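PDB 3II7: kelch-like protein 7, which acts as substrate-specific adapter of a BTB-CUL3-RBX1 E3 ubiquitin ligase that targets proteins for degradation, its kelch-repeat domain probably binding the substrates. Local coordinates for residues K242-V246 / T287-V293; D12-A16 / R27-P31; R47-F53 / D93-A99. Where two conformers were deposited one is given. Residue numbers count along the deposited sequence, not the author numbering.

Contact 1. Residues K242-V246 / T287-V293. With EDO (1,2-ethanediol), chain N; EDO (1,2-ethanediol), chain I; EDO (1,2-ethanediol), chain F.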
loop_
_atom_site.group_PDB
_atom_site.type_symbol
_atom_site.label_atom_id
_atom_site.label_comp_id
_atom_site.label_asym_id
_atom_site.label_seq_id
_atom_site.Cartn_x
_atom_site.Cartn_y
_atom_site.Cartn_z
ATOM N N LYS A 242 1.037 7.723 -2.947
ATOM C CA LYS A 242 0.292 7.203 -1.797
ATOM C C LYS A 242 -1.163 7.397 -2.148
ATOM O O LYS A 242 -1.636 8.535 -2.251
ATOM C CB LYS A 242 0.660 7.943 -0.529
ATOM C CG LYS A 242 2.125 7.798 -0.148
ATOM C CD LYS A 242 2.471 6.372 0.215
ATOM C CE LYS A 242 3.965 6.208 0.443
ATOM N NZ LYS A 242 4.785 6.191 -0.828
ATOM N N CYS A 243 -1.857 6.272 -2.374
ATOM C CA CYS A 243 -3.146 6.182 -3.061
ATOM C C CYS A 243 -4.139 5.355 -2.248
ATOM O O CYS A 243 -3.721 4.326 -1.679
ATOM C CB CYS A 243 -2.941 5.394 -4.380
ATOM S SG CYS A 243 -1.931 6.166 -5.649
ATOM N N ALA A 244 -5.418 5.691 -2.319
ATOM C CA ALA A 244 -6.469 4.853 -1.764
ATOM C C ALA A 244 -7.779 5.130 -2.468
ATOM O O ALA A 244 -8.027 6.250 -2.882
ATOM C CB ALA A 244 -6.631 5.107 -0.228
ATOM N N ALA A 245 -8.632 4.115 -2.562
ATOM C CA ALA A 245 -9.921 4.265 -3.189
ATOM C C ALA A 245 -11.042 4.191 -2.174
ATOM O O ALA A 245 -11.014 3.351 -1.237
ATOM C CB ALA A 245 -10.123 3.179 -4.275
ATOM N N VAL A 246 -12.022 5.099 -2.333
ATOM C CA VAL A 246 -13.257 5.061 -1.572
ATOM C C VAL A 246 -14.380 5.187 -2.594
ATOM O O VAL A 246 -14.428 6.169 -3.374
ATOM C CB VAL A 246 -13.369 6.168 -0.548
ATOM C CG1 VAL A 246 -14.753 6.123 0.162
ATOM C CG2 VAL A 246 -12.256 6.066 0.489
ATOM N N THR A 287 5.782 12.441 2.402
ATOM C CA THR A 287 5.638 11.633 1.197
ATOM C C THR A 287 5.892 10.157 1.449
ATOM O O THR A 287 5.431 9.317 0.698
ATOM C CB THR A 287 6.557 12.167 0.036
ATOM O OG1 THR A 287 7.923 12.050 0.402
ATOM C CG2 THR A 287 6.235 13.648 -0.286
ATOM N N SER A 288 6.626 9.835 2.511
ATOM C CA SER A 288 6.878 8.439 2.864
ATOM C C SER A 288 5.914 7.887 3.924
ATOM O O SER A 288 6.239 6.953 4.642
ATOM C CB SER A 288 8.309 8.299 3.340
ATOM O OG SER A 288 8.527 9.104 4.477
ATOM N N CYS A 289 4.730 8.461 4.006
ATOM C CA CYS A 289 3.748 8.051 4.969
ATOM C C CYS A 289 3.189 6.678 4.619
ATOM O O CYS A 289 3.324 6.190 3.497
ATOM C CB CYS A 289 2.591 9.056 4.997
ATOM S SG CYS A 289 1.695 9.222 3.449
ATOM N N LEU A 290 2.579 6.059 5.613
ATOM C CA LEU A 290 1.740 4.894 5.435
ATOM C C LEU A 290 0.312 5.361 5.191
ATOM O O LEU A 290 -0.120 6.405 5.718
ATOM C CB LEU A 290 1.838 3.996 6.678
ATOM C CG LEU A 290 3.255 3.563 7.015
ATOM C CD1 LEU A 290 3.231 2.816 8.343
ATOM C CD2 LEU A 290 3.784 2.696 5.881
ATOM N N ILE A 291 -0.404 4.622 4.354
ATOM C CA ILE A 291 -1.779 4.991 3.988
ATOM C C ILE A 291 -2.684 3.753 3.948
ATOM O O ILE A 291 -2.265 2.663 3.492
ATOM C CB ILE A 291 -1.780 5.709 2.593
ATOM C CG1 ILE A 291 -3.203 6.223 2.256
ATOM C CG2 ILE A 291 -1.166 4.811 1.500
ATOM C CD1 ILE A 291 -3.240 7.182 1.023
ATOM N N CYS A 292 -3.916 3.899 4.446
ATOM C CA CYS A 292 -4.901 2.843 4.340
ATOM C C CYS A 292 -6.295 3.431 4.469
ATOM O O CYS A 292 -6.467 4.562 4.951
ATOM C CB CYS A 292 -4.677 1.732 5.386
ATOM S SG CYS A 292 -4.897 2.236 7.074
ATOM N N VAL A 293 -7.281 2.682 4.008
ATOM C CA VAL A 293 -8.670 3.066 4.171
ATOM C C VAL A 293 -9.179 2.473 5.477
ATOM O O VAL A 293 -8.971 1.264 5.749
ATOM C CB VAL A 293 -9.539 2.578 3.006
ATOM C CG1 VAL A 293 -11.052 2.923 3.252
ATOM C CG2 VAL A 293 -9.018 3.155 1.721
HETATM C C1 EDO N . 9.688 13.576 3.233
HETATM O O1 EDO N . 8.515 13.956 2.522
HETATM C C2 EDO N . 9.270 12.793 4.444
HETATM O O2 EDO N . 8.607 11.614 3.993
HETATM C C1 EDO I . 9.760 8.766 -0.221
HETATM O O1 EDO I . 9.411 10.070 0.247
HETATM C C2 EDO I . 8.815 8.352 -1.333
HETATM O O2 EDO I . 7.438 8.173 -0.871
HETATM C C1 EDO F . -9.127 -0.479 -2.343
HETATM O O1 EDO F . -8.028 -1.434 -2.465
HETATM C C2 EDO F . -8.857 0.546 -1.239
HETATM O O2 EDO F . -7.832 1.498 -1.590
HETATM O O HOH W 1 4.691 8.937 -1.989
#
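Strand 242-246 begins with Lys-242, the residue most covered by 287-293. Its folded side chain lies along the turn before strand 290-293: CG is 3.9 Å from Cys-289 SG, while CE comes to 3.1 Å from Cys-289 O and 3.4 Å from Thr-287 O. Lys-242 NZ donates to a water (3.0 Å), which donates in turn to Thr-287 O (2.8 Å). A 1,2-ethanediol, probably from the crystallisation liquor, lies beside the water, its O2 donating to Thr-287 O at 2.8 Å and accepting a weak bond from Lys-242 NZ at 3.3 Å. The Lys-242 backbone carbon also meets Ile-291 CD1 at 3.8 Å. Cys-243 points away from 287-293 and packs on Val-252 of its own sheet. Ala-244 turns back, its CB 4.2 Å from Ile-291 CD1 and 3.6 Å from Val-293 CG2. Ala-245 again points away, and its N donates to another ethanediol (O2, 2.9 Å); Val-246 closes the row, CG2 to Val-293 CG1 at 4.4 Å. The axes run 5° from parallel and 6.9 Å apart, with no direct hydrogen bond between the segments. Here the innermost strands of two adjacent kelch beta-propeller blades meet: each keeps its backbone pairing for its own blade, so the blades are joined by the apolar side chains of Ala-244, Ile-291 and Val-293 and, at the polar end, by the Lys-242 side chain and a water.

Contact 2. Residues D12-A16 / R27-P31. With EDO (1,2-ethanediol), chain E.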
loop_
_atom_site.group_PDB
_atom_site.type_symbol
_atom_site.label_atom_id
_atom_site.label_comp_id
_atom_site.label_asym_id
_atom_site.label_seq_id
_atom_site.Cartn_x
_atom_site.Cartn_y
_atom_site.Cartn_z
ATOM N N ASP A 12 -18.540 4.401 7.377
ATOM C CA ASP A 12 -18.068 5.765 7.497
ATOM C C ASP A 12 -16.568 5.789 7.219
ATOM O O ASP A 12 -15.757 5.693 8.150
ATOM C CB ASP A 12 -18.354 6.298 8.904
ATOM C CG ASP A 12 -18.297 7.816 8.988
ATOM O OD1 ASP A 12 -17.906 8.463 7.991
ATOM O OD2 ASP A 12 -18.647 8.366 10.053
ATOM N N TYR A 13 -16.219 5.938 5.945
ATOM C CA TYR A 13 -14.846 5.735 5.496
ATOM C C TYR A 13 -13.986 6.983 5.648
ATOM O O TYR A 13 -14.447 8.121 5.489
ATOM C CB TYR A 13 -14.803 5.294 4.032
ATOM C CG TYR A 13 -15.474 3.981 3.768
ATOM C CD1 TYR A 13 -16.643 3.904 3.014
ATOM C CD2 TYR A 13 -14.947 2.798 4.295
ATOM C CE1 TYR A 13 -17.262 2.674 2.781
ATOM C CE2 TYR A 13 -15.553 1.578 4.067
ATOM C CZ TYR A 13 -16.703 1.519 3.313
ATOM O OH TYR A 13 -17.297 0.296 3.101
ATOM N N ARG A 14 -12.731 6.742 5.965
ATOM C CA ARG A 14 -11.681 7.766 5.976
ATOM C C ARG A 14 -10.478 7.128 5.364
ATOM O O ARG A 14 -10.351 5.885 5.364
ATOM C CB ARG A 14 -11.300 8.196 7.394
ATOM C CG ARG A 14 -12.380 8.875 8.220
ATOM C CD ARG A 14 -12.711 10.277 7.752
ATOM N NE ARG A 14 -13.589 10.933 8.727
ATOM C CZ ARG A 14 -14.888 10.653 8.895
ATOM N NH1 ARG A 14 -15.500 9.730 8.153
ATOM N NH2 ARG A 14 -15.583 11.297 9.819
ATOM N N ILE A 15 -9.579 7.963 4.851
ATOM C CA ILE A 15 -8.258 7.527 4.436
ATOM C C ILE A 15 -7.273 8.030 5.494
ATOM O O ILE A 15 -7.193 9.238 5.755
ATOM C CB ILE A 15 -7.905 8.036 3.041
ATOM C CG1 ILE A 15 -8.968 7.586 2.031
ATOM C CG2 ILE A 15 -6.487 7.519 2.656
ATOM C CD1 ILE A 15 -8.855 8.166 0.623
ATOM N N ALA A 16 -6.582 7.107 6.139
ATOM C CA ALA A 16 -5.681 7.435 7.254
ATOM C C ALA A 16 -4.252 7.434 6.767
ATOM O O ALA A 16 -3.815 6.507 6.086
ATOM C CB ALA A 16 -5.844 6.442 8.359
ATOM N N ARG A 27 -2.898 11.843 10.073
ATOM C CA ARG A 27 -4.170 12.513 9.820
ATOM C C ARG A 27 -5.136 11.627 9.044
ATOM O O ARG A 27 -4.710 10.742 8.274
ATOM C CB ARG A 27 -3.948 13.817 9.027
ATOM C CG ARG A 27 -2.921 14.794 9.593
ATOM C CD ARG A 27 -3.011 16.159 8.917
ATOM N NE ARG A 27 -3.825 17.102 9.681
ATOM C CZ ARG A 27 -4.143 18.339 9.296
ATOM N NH1 ARG A 27 -3.726 18.806 8.116
ATOM N NH2 ARG A 27 -4.887 19.116 10.096
ATOM N N TYR A 28 -6.436 11.871 9.258
ATOM C CA TYR A 28 -7.467 11.321 8.406
ATOM C C TYR A 28 -7.785 12.330 7.342
ATOM O O TYR A 28 -7.955 13.532 7.640
ATOM C CB TYR A 28 -8.772 11.115 9.168
ATOM C CG TYR A 28 -8.836 9.992 10.146
ATOM C CD1 TYR A 28 -8.688 8.678 9.741
ATOM C CD2 TYR A 28 -9.097 10.233 11.484
ATOM C CE1 TYR A 28 -8.778 7.652 10.630
ATOM C CE2 TYR A 28 -9.205 9.197 12.379
ATOM C CZ TYR A 28 -9.032 7.912 11.943
ATOM O OH TYR A 28 -9.134 6.843 12.812
ATOM N N PHE A 29 -7.912 11.850 6.120
ATOM C CA PHE A 29 -8.592 12.551 5.049
ATOM C C PHE A 29 -10.030 12.023 4.919
ATOM O O PHE A 29 -10.254 10.806 4.789
ATOM C CB PHE A 29 -7.866 12.330 3.729
ATOM C CG PHE A 29 -8.574 12.907 2.533
ATOM C CD1 PHE A 29 -8.579 14.277 2.311
ATOM C CD2 PHE A 29 -9.226 12.072 1.606
ATOM C CE1 PHE A 29 -9.205 14.810 1.199
ATOM C CE2 PHE A 29 -9.871 12.615 0.514
ATOM C CZ PHE A 29 -9.852 13.991 0.317
ATOM N N ASN A 30 -10.997 12.932 4.878
ATOM C CA ASN A 30 -12.400 12.540 4.711
ATOM C C ASN A 30 -12.877 12.902 3.301
ATOM O O ASN A 30 -13.026 14.087 2.985
ATOM C CB ASN A 30 -13.247 13.228 5.740
ATOM C CG ASN A 30 -14.724 12.765 5.707
ATOM O OD1 ASN A 30 -15.174 12.116 4.767
ATOM N ND2 ASN A 30 -15.453 13.082 6.762
ATOM N N PRO A 31 -13.061 11.883 2.426
ATOM C CA PRO A 31 -13.447 12.174 1.045
ATOM C C PRO A 31 -14.793 12.900 0.910
ATOM O O PRO A 31 -15.031 13.536 -0.096
ATOM C CB PRO A 31 -13.574 10.792 0.408
ATOM C CG PRO A 31 -12.982 9.852 1.326
ATOM C CD PRO A 31 -12.931 10.441 2.676
HETATM C C1 EDO E . -2.519 17.940 4.630
HETATM O O1 EDO E . -2.120 17.687 6.000
HETATM C C2 EDO E . -1.833 19.188 4.114
HETATM O O2 EDO E . -2.105 20.269 5.028
HETATM O O HOH W 2 -16.451 9.653 4.719
#
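Two backbone hydrogen bonds pair Ile-15 with Phe-29: Ile-15 N to Phe-29 O at 2.9 Å and Phe-29 N to Ile-15 O at 2.7 Å, making an antiparallel hydrogen-bonded pair. Ala-16 and Tyr-28 follow as a non-hydrogen-bonded pair, and Ala-16 CA lies 3.6 Å from Arg-27 O in a CA-H...O contact. Toward Asp-12 the strands part, and a water bridges the gap by donating to Tyr-13 O (2.6 Å) and Asn-30 OD1 (2.8 Å); Asn-30 OD1 also accepts from Lys-32 N. Arg-14 NH1 forms a salt bridge with Asp-12 OD1 (2.7 Å), while its guanidinium carries Asn-30 ND2 over one face, 3.3 Å from Arg-14 CZ. Apolar packing splits between the sheet faces. On one, Ile-15 CD1 meets the edge of the Phe-29 ring at CD2 (4.0 Å); on the other, Tyr-28 CD1 meets Ala-16 CB at 3.9 Å. Tyr-28 CD1 also lies 3.5 Å from Arg-14 CB. Strand 13-18 lies between 26-30 and the C-terminal strand 290-295, the closure by which a kelch propeller completes its ring. Main-chain bonds thus fix the hairpin's register, while Ile-15 and Phe-29 pack on Leu-253 of the preceding blade.

Contact 3. Residues R47-F53 / D93-A99. With EDO (1,2-ethanediol), chain H.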
loop_
_atom_site.group_PDB
_atom_site.type_symbol
_atom_site.label_atom_id
_atom_site.label_comp_id
_atom_site.label_asym_id
_atom_site.label_seq_id
_atom_site.Cartn_x
_atom_site.Cartn_y
_atom_site.Cartn_z
ATOM N N ARG A 47 10.986 3.800 8.835
ATOM C CA ARG A 47 11.447 3.759 7.441
ATOM C C ARG A 47 10.934 2.501 6.749
ATOM O O ARG A 47 11.172 1.417 7.228
ATOM C CB ARG A 47 12.979 3.741 7.389
ATOM C CG ARG A 47 13.562 3.677 5.982
ATOM C CD ARG A 47 15.077 3.376 5.986
ATOM N NE ARG A 47 15.814 4.389 6.729
ATOM C CZ ARG A 47 16.284 4.247 7.979
ATOM N NH1 ARG A 47 16.121 3.112 8.662
ATOM N NH2 ARG A 47 16.936 5.254 8.550
ATOM N N ASP A 48 10.266 2.675 5.603
ATOM C CA ASP A 48 9.902 1.575 4.724
ATOM C C ASP A 48 9.086 0.464 5.419
ATOM O O ASP A 48 9.379 -0.713 5.281
ATOM C CB ASP A 48 11.161 1.020 4.054
ATOM C CG ASP A 48 11.817 2.050 3.110
ATOM O OD1 ASP A 48 11.068 2.863 2.506
ATOM O OD2 ASP A 48 13.043 2.037 3.002
ATOM N N ALA A 49 8.087 0.873 6.189
ATOM C CA ALA A 49 7.129 -0.081 6.814
ATOM C C ALA A 49 5.887 -0.260 5.934
ATOM O O ALA A 49 5.856 0.167 4.759
ATOM C CB ALA A 49 6.745 0.410 8.226
ATOM N N ALA A 50 4.890 -0.946 6.483
ATOM C CA ALA A 50 3.610 -1.173 5.820
ATOM C C ALA A 50 2.492 -1.041 6.821
ATOM O O ALA A 50 2.715 -1.159 8.020
ATOM C CB ALA A 50 3.567 -2.561 5.176
ATOM N N CYS A 51 1.279 -0.782 6.324
ATOM C CA CYS A 51 0.123 -0.729 7.214
ATOM C C CYS A 51 -1.060 -1.451 6.604
ATOM O O CYS A 51 -1.072 -1.713 5.398
ATOM C CB CYS A 51 -0.235 0.690 7.582
ATOM S SG CYS A 51 -1.144 1.556 6.356
ATOM N N VAL A 52 -2.014 -1.833 7.437
ATOM C CA VAL A 52 -3.185 -2.536 6.963
ATOM C C VAL A 52 -4.304 -2.321 7.973
ATOM O O VAL A 52 -4.045 -2.211 9.165
ATOM C CB VAL A 52 -2.874 -4.075 6.754
ATOM C CG1 VAL A 52 -2.081 -4.631 7.959
ATOM C CG2 VAL A 52 -4.135 -4.886 6.511
ATOM N N PHE A 53 -5.531 -2.241 7.476
ATOM C CA PHE A 53 -6.688 -2.072 8.332
ATOM C C PHE A 53 -7.524 -3.335 8.385
ATOM O O PHE A 53 -7.811 -3.935 7.338
ATOM C CB PHE A 53 -7.541 -0.928 7.833
ATOM C CG PHE A 53 -8.770 -0.715 8.624
ATOM C CD1 PHE A 53 -8.713 -0.055 9.852
ATOM C CD2 PHE A 53 -10.003 -1.156 8.162
ATOM C CE1 PHE A 53 -9.887 0.166 10.580
ATOM C CE2 PHE A 53 -11.164 -0.955 8.906
ATOM C CZ PHE A 53 -11.109 -0.297 10.091
ATOM N N ASP A 93 12.150 -4.524 5.580
ATOM C CA ASP A 93 11.759 -3.236 5.027
ATOM C C ASP A 93 11.111 -3.442 3.652
ATOM O O ASP A 93 11.423 -4.395 2.960
ATOM C CB ASP A 93 13.006 -2.355 4.822
ATOM C CG ASP A 93 13.577 -1.787 6.139
ATOM O OD1 ASP A 93 13.100 -2.136 7.218
ATOM O OD2 ASP A 93 14.518 -0.962 6.068
ATOM N N SER A 94 10.275 -2.496 3.270
ATOM C CA SER A 94 9.684 -2.434 1.901
ATOM C C SER A 94 8.805 -3.661 1.602
ATOM O O SER A 94 8.634 -4.064 0.449
ATOM C CB SER A 94 10.794 -2.226 0.848
ATOM O OG SER A 94 11.542 -1.025 1.151
ATOM N N LEU A 95 8.270 -4.245 2.664
ATOM C CA LEU A 95 7.262 -5.315 2.568
ATOM C C LEU A 95 5.906 -4.684 2.234
ATOM O O LEU A 95 5.737 -3.471 2.341
ATOM C CB LEU A 95 7.197 -6.093 3.884
ATOM C CG LEU A 95 6.495 -5.464 5.097
ATOM C CD1 LEU A 95 6.585 -6.441 6.260
ATOM C CD2 LEU A 95 7.054 -4.100 5.468
ATOM N N ALA A 96 4.964 -5.508 1.802
ATOM C CA ALA A 96 3.613 -5.084 1.551
ATOM C C ALA A 96 2.701 -5.849 2.499
ATOM O O ALA A 96 3.063 -6.908 3.015
ATOM C CB ALA A 96 3.226 -5.341 0.100
ATOM N N ALA A 97 1.526 -5.295 2.747
ATOM C CA ALA A 97 0.558 -5.915 3.645
ATOM C C ALA A 97 -0.858 -5.673 3.207
ATOM O O ALA A 97 -1.165 -4.615 2.624
ATOM C CB ALA A 97 0.770 -5.426 5.108
ATOM N N CYS A 98 -1.741 -6.624 3.529
ATOM C CA CYS A 98 -3.160 -6.481 3.322
ATOM C C CYS A 98 -3.901 -7.410 4.285
ATOM O O CYS A 98 -3.272 -8.205 4.973
ATOM C CB CYS A 98 -3.544 -6.696 1.856
ATOM S SG CYS A 98 -3.500 -8.389 1.329
ATOM N N ALA A 99 -5.234 -7.316 4.334
ATOM C CA ALA A 99 -6.015 -8.172 5.222
ATOM C C ALA A 99 -7.076 -8.912 4.449
ATOM O O ALA A 99 -7.690 -8.360 3.511
ATOM C CB ALA A 99 -6.676 -7.332 6.301
HETATM C C1 EDO H . 6.540 3.790 5.506
HETATM O O1 EDO H . 7.472 3.572 6.560
HETATM C C2 EDO H . 7.195 4.275 4.234
HETATM O O2 EDO H . 6.257 4.122 3.161
HETATM O O HOH W 3 14.719 0.422 3.776
HETATM O O HOH W 4 6.892 -0.980 2.611
HETATM O O HOH W 5 -3.278 -2.321 3.226
#
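This is a blade-to-blade contact near the centre of the kelch beta-propeller: strands 50-53 and 96-99 are parts of the innermost strands of two successive blades and run almost parallel, 6° apart in direction, with their axes 5.8 Å from each other. One direct hydrogen bond joins the segments, in the loops leading into the strands, where Ser-94 N donates to Asp-48 O at 2.8 Å. Asp-48 and Ser-94 both have positive phi, so the two chains bend alike at this point. Beside them the carboxylates of Asp-48 and Asp-93 come close, OD2 to OD2 at 4.5 Å, and a water eases the repulsion by donating to Asp-48 OD2 (2.5 Å) and Asp-93 OD2 (2.7 Å); Asp-93 OD2 is also hydrogen-bonded to Ser-64 OG. Further along, water takes the place of direct pairing. One molecule donates to Ala-49 O (2.6 Å) and Leu-95 O (2.8 Å), and another makes longer bonds of 3.2 Å to Cys-51 O and Ala-97 O. Between the strands, alanines pack against Leu-95 and Val-52: Ala-50 CB touches Leu-95 CD2 at 3.8 Å and Ala-97 CB at 4.0 Å, while Val-52 reaches Ala-97 CB through CG1 (4.1 Å) and Ala-99 CB through CG2 (3.5 Å). Each strand pairs within its own blade, 50-54 with 57-61 and 96-100 with 103-107. Val-52 and Ala-99 both touch Ile-104 of strand 103-107, whereas Cys-51 and Phe-53 point away from 93-99 and pack on strand 290-295 of the preceding blade.

Overall arrangement
Contacts 1 and 3 are equivalent joints between adjacent blades near the propeller centre, each bringing together innermost strands that run nearly parallel. Contact 3 is partly buried and has one direct hydrogen bond plus three bridging waters; contact 1 is a surface contact with one bridging water and no direct bond. Contact 2, also partly buried, lies farther out, inside one blade, where paired strands bond main chain to main chain. Contacts 1 and 2 share a sheet: strands 290-295 and 13-18 are neighbours, Ala-16 N probably hydrogen-bonded to Cys-292 O (2.8 Å). The other side of 287-293 meets contact 3, Cys-51 SG lying 3.3 Å from Ile-291 O. Contacts 2 and 3 do not touch, their centres being about 18 Å apart.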